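Local coordinates for protein phage terminase large subunit (Thermus phage G20c, PDB 5M1F) that acts as the nuclease part of an ATP-driven viral DNA-packaging motor, cutting the phage genome to start and to end packaging, at residues A[90-95]-A[110-115]. Residues are numbered along the deposited sequence; the frame is centred on the assembly and turned at random.
Sequences AYVVAD and QGINYT
Val92 and Val93 pair in parallel with Tyr114 and Thr115, joining strand 91-95 to 114-116, one of the two edge strands of the mixed sheet. Three backbone hydrogen bonds cross between them: Val92 N to Asn113 O (3.0 Å), Thr115 N to Val92 O (2.9 Å) and Ala94 N to Thr115 O (3.0 Å). Val92 O also takes a CA-H...O contact from Tyr114. On the face carrying Tyr91 and Thr115, the Tyr91 ring reaches over the backbone of Asn113 to Thr115. Its CG is anti to the backbone N (chi1 -165°), which lays one ring face over Asn113 O. Thr115 OG1 lies at the ring edge, in plane, and hydrogen-bonds to Tyr91 OH at 2.6 Å; either hydroxyl may be the donor. On the face of Val92 and Tyr114 the contact is apolar. Val92 CB meets Tyr114 CB at 3.6 Å, while Val92 CG2 touches Ile112 CG2 at 3.9 Å. The Tyr114 ring passes Ala94 CB with its CD2 atom, and its OH is held by Asp108 of helix 102-110. This helix links the two parallel strands in a beta-alpha-beta crossover of the RNase H-like fold, and ends in a Schellman motif at Gly111. Asp95, probably a magnesium ligand of the nuclease site together with Asp42, ends the inner strand. The backbone bonds hold the edge strand beside it; the hydroxyl pair and apolar contacts add to them.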
loop_
_atom_site.group_PDB
_atom_site.type_symbol
_atom_site.label_atom_id
_atom_site.label_comp_id
_atom_site.label_asym_id
_atom_site.label_seq_id
_atom_site.Cartn_x
_atom_site.Cartn_y
_atom_site.Cartn_z
ATOM N N ALA A 90 -6.999 7.294 -11.575
ATOM C CA ALA A 90 -6.918 7.391 -10.111
ATOM C C ALA A 90 -5.591 7.961 -9.690
ATOM O O ALA A 90 -4.547 7.544 -10.174
ATOM C CB ALA A 90 -7.102 6.031 -9.450
ATOM N N TYR A 91 -5.662 8.889 -8.747
ATOM C CA TYR A 91 -4.527 9.622 -8.224
ATOM C C TYR A 91 -3.678 8.695 -7.373
ATOM O O TYR A 91 -4.225 7.837 -6.667
ATOM C CB TYR A 91 -5.082 10.740 -7.352
ATOM C CG TYR A 91 -4.104 11.794 -7.004
ATOM C CD1 TYR A 91 -3.713 12.745 -7.956
ATOM C CD2 TYR A 91 -3.585 11.887 -5.712
ATOM C CE1 TYR A 91 -2.808 13.741 -7.634
ATOM C CE2 TYR A 91 -2.688 12.894 -5.378
ATOM C CZ TYR A 91 -2.294 13.809 -6.346
ATOM O OH TYR A 91 -1.389 14.782 -6.021
ATOM N N VAL A 92 -2.363 8.894 -7.426
ATOM C CA VAL A 92 -1.392 8.051 -6.733
ATOM C C VAL A 92 -0.773 8.769 -5.549
ATOM O O VAL A 92 -0.306 9.878 -5.670
ATOM C CB VAL A 92 -0.251 7.631 -7.678
ATOM C CG1 VAL A 92 0.850 6.879 -6.934
ATOM C CG2 VAL A 92 -0.792 6.814 -8.843
ATOM N N VAL A 93 -0.735 8.101 -4.408
ATOM C CA VAL A 93 0.115 8.520 -3.297
ATOM C C VAL A 93 1.292 7.556 -3.353
ATOM O O VAL A 93 1.095 6.349 -3.229
ATOM C CB VAL A 93 -0.645 8.427 -1.955
ATOM C CG1 VAL A 93 0.207 8.895 -0.796
ATOM C CG2 VAL A 93 -1.949 9.216 -2.010
ATOM N N ALA A 94 2.499 8.088 -3.588
ATOM C CA ALA A 94 3.714 7.280 -3.752
ATOM C C ALA A 94 4.703 7.440 -2.604
ATOM O O ALA A 94 4.928 8.548 -2.118
ATOM C CB ALA A 94 4.394 7.624 -5.055
ATOM N N ASP A 95 5.289 6.317 -2.179
ATOM C CA ASP A 95 6.418 6.283 -1.264
ATOM C C ASP A 95 7.671 5.967 -2.090
ATOM O O ASP A 95 7.800 4.855 -2.624
ATOM C CB ASP A 95 6.194 5.199 -0.203
ATOM C CG ASP A 95 7.380 5.023 0.763
ATOM O OD1 ASP A 95 8.395 5.759 0.695
ATOM O OD2 ASP A 95 7.266 4.123 1.627
ATOM N N GLN A 110 6.918 9.464 -17.381
ATOM C CA GLN A 110 5.689 8.824 -17.891
ATOM C C GLN A 110 4.416 9.639 -17.595
ATOM O O GLN A 110 3.349 9.334 -18.126
ATOM C CB GLN A 110 5.556 7.390 -17.352
ATOM C CG GLN A 110 6.722 6.485 -17.752
ATOM C CD GLN A 110 6.447 4.980 -17.613
ATOM O OE1 GLN A 110 5.343 4.493 -17.891
ATOM N NE2 GLN A 110 7.475 4.229 -17.198
ATOM N N GLY A 111 4.522 10.658 -16.740
ATOM C CA GLY A 111 3.458 11.652 -16.564
ATOM C C GLY A 111 2.338 11.104 -15.702
ATOM O O GLY A 111 1.186 11.039 -16.134
ATOM N N ILE A 112 2.704 10.676 -14.498
ATOM C CA ILE A 112 1.767 10.130 -13.516
ATOM C C ILE A 112 1.351 11.268 -12.581
ATOM O O ILE A 112 2.170 12.114 -12.231
ATOM C CB ILE A 112 2.417 9.008 -12.661
ATOM C CG1 ILE A 112 3.048 7.911 -13.537
ATOM C CG2 ILE A 112 1.404 8.398 -11.699
ATOM C CD1 ILE A 112 2.061 7.021 -14.251
ATOM N N ASN A 113 0.085 11.272 -12.175
ATOM C CA ASN A 113 -0.409 12.235 -11.195
ATOM C C ASN A 113 -0.324 11.634 -9.793
ATOM O O ASN A 113 -1.103 10.756 -9.413
ATOM C CB ASN A 113 -1.814 12.724 -11.585
ATOM C CG ASN A 113 -1.788 13.592 -12.857
ATOM O OD1 ASN A 113 -0.741 13.734 -13.514
ATOM N ND2 ASN A 113 -2.929 14.169 -13.207
ATOM N N TYR A 114 0.656 12.113 -9.034
ATOM C CA TYR A 114 0.977 11.517 -7.757
ATOM C C TYR A 114 1.524 12.526 -6.758
ATOM O O TYR A 114 2.253 13.461 -7.133
ATOM C CB TYR A 114 2.006 10.385 -7.957
ATOM C CG TYR A 114 3.420 10.893 -8.169
ATOM C CD1 TYR A 114 3.791 11.455 -9.378
ATOM C CD2 TYR A 114 4.365 10.860 -7.136
ATOM C CE1 TYR A 114 5.068 11.948 -9.584
ATOM C CE2 TYR A 114 5.649 11.345 -7.329
ATOM C CZ TYR A 114 5.995 11.889 -8.558
ATOM O OH TYR A 114 7.256 12.375 -8.768
ATOM N N THR A 115 1.204 12.298 -5.486
ATOM C CA THR A 115 1.816 13.034 -4.376
ATOM C C THR A 115 2.905 12.169 -3.796
ATOM O O THR A 115 2.647 11.032 -3.419
ATOM C CB THR A 115 0.792 13.401 -3.279
ATOM O OG1 THR A 115 -0.145 14.334 -3.816
ATOM C CG2 THR A 115 1.472 14.054 -2.069
#